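Local coordinates for spike protein P1 (Pseudoalteromonas phage pm2, PDB 2VVE), which forms the receptor-binding spike at the fivefold vertices of the virion, its C-terminal part recognising the host receptor, at residues 148-159 with 170-181. Residues are numbered along the deposited sequence; the frame is centred on the assembly and turned at random. Where two conformers were deposited one is given.
Sequences YTSISVKPAFYI and IKYTSYGSTGSH. With CA (calcium ion), chain C.
Residues 148-159 pair antiparallel with 170-181 in two ladders, Phe157-Tyr172 and Ile159-Ile170 at one end, Ile151-Gly179 and Val153-Ser177 at the other, with the register slipping by one residue between them. Where the ladders part, a water fills in: it donates to Pro155 O and Tyr175 O and accepts from Ser174 N. Beside it the Tyr175 ring swings back over the proline, CD of Pro155 lying 4.3 Å from the ring centroid in an off-centre CH-pi contact. A chi1 of 79° sets this ring between its own backbone N and carbonyl carbon, and its OH hydrogen-bonds to His137 NE2.

In the ladder of Phe157 and Ile159, Ile159 CD1 packs 3.8 Å from Tyr172 CD2, the two side chains crossing at about a right angle. Tyr158 and Lys171 instead run alongside, pointing the same way, with Lys171 CG 3.6 Å from Tyr158 CE1 at the ring edge; the tyrosine OH bonds Ala100 O.

At the calcium end, Ile151 O accepts two bonds: a short one from His181 NE2 at 2.9 Å, the oxygen lying close to the imidazole plane, and a weak one from Gly179 N at 3.4 Å. Further along, in the conformer given, Ser180 OG donates to Thr149 O from well above the carbonyl plane. The hydroxyls of Ser152 and Thr178 bond each other at 3.1 Å, and Ser152 OG also meets a water of the calcium shell.

Ser150 O binds the calcium at 2.3 Å, with Asp212 and Asp214 completing the protein ligands. The His181 side-chain bond and the backbone bond from Ile151 N to Gly179 O hold the residue after Ser150, and so the loop that gives its carbonyl to calcium, against strand 177-179 and the loop after it.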
loop_
_atom_site.group_PDB
_atom_site.type_symbol
_atom_site.label_atom_id
_atom_site.label_comp_id
_atom_site.label_asym_id
_atom_site.label_seq_id
_atom_site.Cartn_x
_atom_site.Cartn_y
_atom_site.Cartn_z
ATOM N N TYR A 148 -53.992 23.850 -12.445
ATOM C CA TYR A 148 -54.446 24.512 -11.220
ATOM C C TYR A 148 -54.635 23.557 -10.048
ATOM O O TYR A 148 -55.156 23.936 -8.995
ATOM C CB TYR A 148 -55.713 25.329 -11.495
ATOM C CG TYR A 148 -55.463 26.379 -12.548
ATOM C CD1 TYR A 148 -54.631 27.475 -12.280
ATOM C CD2 TYR A 148 -56.001 26.255 -13.824
ATOM C CE1 TYR A 148 -54.372 28.434 -13.252
ATOM C CE2 TYR A 148 -55.747 27.210 -14.801
ATOM C CZ TYR A 148 -54.928 28.290 -14.509
ATOM O OH TYR A 148 -54.678 29.238 -15.472
ATOM N N THR A 149 -54.203 22.319 -10.252
ATOM C CA THR A 149 -54.116 21.323 -9.193
ATOM C C THR A 149 -53.121 21.807 -8.136
ATOM O O THR A 149 -52.008 22.228 -8.471
ATOM C CB THR A 149 -53.665 19.956 -9.765
ATOM O OG1 THR A 149 -54.569 19.547 -10.803
ATOM C CG2 THR A 149 -53.621 18.884 -8.678
ATOM N N SER A 150 -53.545 21.778 -6.871
ATOM C CA SER A 150 -52.704 22.191 -5.756
ATOM C C SER A 150 -51.876 21.018 -5.243
ATOM O O SER A 150 -52.428 20.031 -4.738
ATOM C CB SER A 150 -53.556 22.770 -4.625
ATOM O OG SER A 150 -54.170 23.982 -5.016
ATOM N N ILE A 151 -50.560 21.138 -5.371
ATOM C CA ILE A 151 -49.634 20.119 -4.897
ATOM C C ILE A 151 -48.892 20.600 -3.648
ATOM O O ILE A 151 -48.242 21.651 -3.666
ATOM C CB ILE A 151 -48.623 19.700 -6.006
ATOM C CG1 ILE A 151 -49.343 19.027 -7.189
ATOM C CG2 ILE A 151 -47.505 18.809 -5.442
ATOM C CD1 ILE A 151 -50.123 17.741 -6.851
ATOM N N SER A 152 -49.002 19.826 -2.569
ATOM C CA SER A 152 -48.227 20.089 -1.354
ATOM C C SER A 152 -46.872 19.414 -1.469
ATOM O O SER A 152 -46.773 18.264 -1.908
ATOM C CB SER A 152 -48.964 19.608 -0.096
ATOM O OG SER A 152 -50.142 20.370 0.124
ATOM N N VAL A 153 -45.831 20.154 -1.098
ATOM C CA VAL A 153 -44.458 19.656 -1.139
ATOM C C VAL A 153 -43.756 19.849 0.209
ATOM O O VAL A 153 -44.035 20.797 0.948
ATOM C CB VAL A 153 -43.608 20.317 -2.267
ATOM C CG1 VAL A 153 -44.232 20.076 -3.646
ATOM C CG2 VAL A 153 -43.429 21.801 -2.024
ATOM N N LYS A 154 -42.870 18.919 0.532
ATOM C CA LYS A 154 -42.004 19.054 1.691
ATOM C C LYS A 154 -40.706 18.289 1.415
ATOM O O LYS A 154 -40.605 17.093 1.726
ATOM C CB LYS A 154 -42.701 18.581 2.978
ATOM C CG LYS A 154 -41.845 18.764 4.245
ATOM C CD LYS A 154 -42.658 18.679 5.526
ATOM C CE LYS A 154 -43.219 20.029 5.926
ATOM N NZ LYS A 154 -44.021 19.921 7.173
ATOM N N PRO A 155 -39.712 18.978 0.810
ATOM C CA PRO A 155 -38.436 18.331 0.505
ATOM C C PRO A 155 -37.674 17.985 1.787
ATOM O O PRO A 155 -37.845 18.656 2.805
ATOM C CB PRO A 155 -37.686 19.384 -0.325
ATOM C CG PRO A 155 -38.323 20.700 0.070
ATOM C CD PRO A 155 -39.753 20.383 0.355
ATOM N N ALA A 156 -36.871 16.929 1.747
ATOM C CA ALA A 156 -36.073 16.544 2.918
ATOM C C ALA A 156 -34.723 15.984 2.505
ATOM O O ALA A 156 -34.537 15.587 1.345
ATOM C CB ALA A 156 -36.825 15.532 3.780
ATOM N N PHE A 157 -33.777 16.004 3.446
ATOM C CA PHE A 157 -32.610 15.129 3.386
ATOM C C PHE A 157 -32.864 14.022 4.369
ATOM O O PHE A 157 -33.144 14.300 5.539
ATOM C CB PHE A 157 -31.337 15.852 3.821
ATOM C CG PHE A 157 -30.997 17.044 2.984
ATOM C CD1 PHE A 157 -30.767 16.912 1.618
ATOM C CD2 PHE A 157 -30.891 18.301 3.568
ATOM C CE1 PHE A 157 -30.425 18.036 0.833
ATOM C CE2 PHE A 157 -30.568 19.436 2.799
ATOM C CZ PHE A 157 -30.329 19.294 1.429
ATOM N N TYR A 158 -32.794 12.775 3.895
ATOM C CA TYR A 158 -32.728 11.632 4.798
ATOM C C TYR A 158 -31.249 11.284 4.967
ATOM O O TYR A 158 -30.580 10.961 3.988
ATOM C CB TYR A 158 -33.467 10.416 4.225
ATOM C CG TYR A 158 -34.978 10.517 4.158
ATOM C CD1 TYR A 158 -35.681 11.588 4.743
ATOM C CD2 TYR A 158 -35.706 9.535 3.510
ATOM C CE1 TYR A 158 -37.071 11.653 4.665
ATOM C CE2 TYR A 158 -37.080 9.594 3.430
ATOM C CZ TYR A 158 -37.764 10.632 4.008
ATOM O OH TYR A 158 -39.145 10.623 3.906
ATOM N N ILE A 159 -30.746 11.340 6.199
ATOM C CA ILE A 159 -29.314 11.162 6.453
ATOM C C ILE A 159 -29.071 10.018 7.440
ATOM O O ILE A 159 -29.737 9.929 8.476
ATOM C CB ILE A 159 -28.658 12.465 6.988
ATOM C CG1 ILE A 159 -29.031 13.665 6.099
ATOM C CG2 ILE A 159 -27.126 12.296 7.117
ATOM C CD1 ILE A 159 -28.369 14.993 6.506
ATOM N N ILE A 170 -32.320 9.755 9.418
ATOM C CA ILE A 170 -32.960 10.911 10.063
ATOM C C ILE A 170 -33.466 11.856 8.977
ATOM O O ILE A 170 -32.734 12.219 8.046
ATOM C CB ILE A 170 -31.989 11.652 11.017
ATOM C CG1 ILE A 170 -31.316 10.667 11.989
ATOM C CG2 ILE A 170 -32.695 12.839 11.737
ATOM C CD1 ILE A 170 -32.274 9.754 12.781
ATOM N N LYS A 171 -34.739 12.222 9.083
ATOM C CA LYS A 171 -35.350 13.149 8.151
ATOM C C LYS A 171 -35.120 14.600 8.585
ATOM O O LYS A 171 -35.499 14.981 9.693
ATOM C CB LYS A 171 -36.851 12.860 8.080
ATOM C CG LYS A 171 -37.677 13.928 7.354
ATOM C CD LYS A 171 -39.155 13.558 7.318
ATOM C CE LYS A 171 -39.802 13.670 8.698
ATOM N NZ LYS A 171 -41.233 13.266 8.650
ATOM N N TYR A 172 -34.523 15.407 7.705
ATOM C CA TYR A 172 -34.349 16.850 7.982
ATOM C C TYR A 172 -35.146 17.712 7.025
ATOM O O TYR A 172 -35.049 17.546 5.798
ATOM C CB TYR A 172 -32.879 17.268 7.891
ATOM C CG TYR A 172 -32.012 16.667 8.951
ATOM C CD1 TYR A 172 -31.795 17.326 10.161
ATOM C CD2 TYR A 172 -31.370 15.448 8.731
ATOM C CE1 TYR A 172 -30.985 16.773 11.150
ATOM C CE2 TYR A 172 -30.553 14.891 9.711
ATOM C CZ TYR A 172 -30.367 15.560 10.913
ATOM O OH TYR A 172 -29.559 15.005 11.881
ATOM N N THR A 173 -35.916 18.635 7.590
ATOM C CA THR A 173 -36.755 19.561 6.811
ATOM C C THR A 173 -36.652 20.999 7.329
ATOM O O THR A 173 -36.262 21.226 8.485
ATOM C CB THR A 173 -38.254 19.139 6.831
ATOM O OG1 THR A 173 -38.707 19.048 8.186
ATOM C CG2 THR A 173 -38.471 17.782 6.132
ATOM N N SER A 174 -37.013 21.968 6.485
ATOM C CA SER A 174 -37.048 23.380 6.916
ATOM C C SER A 174 -38.285 24.156 6.457
ATOM O O SER A 174 -38.609 25.202 7.030
ATOM C CB SER A 174 -35.780 24.122 6.473
ATOM O OG SER A 174 -35.800 24.409 5.078
ATOM N N TYR A 175 -38.960 23.667 5.418
ATOM C CA TYR A 175 -40.173 24.333 4.893
ATOM C C TYR A 175 -41.137 23.348 4.230
ATOM O O TYR A 175 -40.731 22.281 3.751
ATOM C CB TYR A 175 -39.822 25.460 3.890
ATOM C CG TYR A 175 -39.478 24.978 2.484
ATOM C CD1 TYR A 175 -40.470 24.827 1.503
ATOM C CD2 TYR A 175 -38.163 24.674 2.137
ATOM C CE1 TYR A 175 -40.154 24.381 0.211
ATOM C CE2 TYR A 175 -37.837 24.233 0.860
ATOM C CZ TYR A 175 -38.831 24.081 -0.095
ATOM O OH TYR A 175 -38.476 23.638 -1.349
ATOM N N GLY A 176 -42.415 23.720 4.215
ATOM C CA GLY A 176 -43.410 23.090 3.343
ATOM C C GLY A 176 -44.038 24.157 2.462
ATOM O O GLY A 176 -44.048 25.334 2.823
ATOM N N SER A 177 -44.562 23.754 1.306
ATOM C CA SER A 177 -45.178 24.706 0.368
ATOM C C SER A 177 -46.354 24.073 -0.355
ATOM O O SER A 177 -46.330 22.885 -0.685
ATOM C CB SER A 177 -44.137 25.188 -0.652
ATOM O OG SER A 177 -44.708 26.047 -1.620
ATOM N N THR A 178 -47.388 24.871 -0.607
ATOM C CA THR A 178 -48.561 24.373 -1.303
ATOM C C THR A 178 -48.992 25.367 -2.366
ATOM O O THR A 178 -49.019 26.584 -2.136
ATOM C CB THR A 178 -49.730 24.072 -0.325
ATOM O OG1 THR A 178 -49.263 23.243 0.744
ATOM C CG2 THR A 178 -50.859 23.342 -1.032
ATOM N N GLY A 179 -49.318 24.829 -3.533
ATOM C CA GLY A 179 -49.898 25.609 -4.609
ATOM C C GLY A 179 -49.719 24.912 -5.940
ATOM O O GLY A 179 -49.374 23.724 -5.998
ATOM N N SER A 180 -50.005 25.651 -7.009
ATOM C CA SER A 180 -49.726 25.182 -8.358
ATOM C C SER A 180 -48.378 25.749 -8.776
ATOM O O SER A 180 -48.236 26.954 -8.992
ATOM C CB SER A 180 -50.837 25.613 -9.319
ATOM O OG SER A 180 -52.095 25.158 -8.848
ATOM N N HIS A 181 -47.389 24.868 -8.874
ATOM C CA HIS A 181 -46.001 25.271 -9.094
ATOM C C HIS A 181 -45.636 25.388 -10.568
ATOM O O HIS A 181 -45.739 24.420 -11.325
ATOM C CB HIS A 181 -45.065 24.298 -8.379
ATOM C CG HIS A 181 -45.445 24.037 -6.954
ATOM N ND1 HIS A 181 -44.965 24.790 -5.905
ATOM C CD2 HIS A 181 -46.274 23.116 -6.406
ATOM C CE1 HIS A 181 -45.474 24.340 -4.773
ATOM N NE2 HIS A 181 -46.273 23.326 -5.048
HETATM CA CA CA C . -53.381 18.730 -3.095
HETATM O O HOH W 1 -52.606 20.256 -1.906
HETATM O O HOH W 2 -38.285 21.145 3.889
HETATM O O HOH W 3 -54.266 17.352 -1.352
HETATM O O HOH W 4 -55.274 20.108 -2.607
#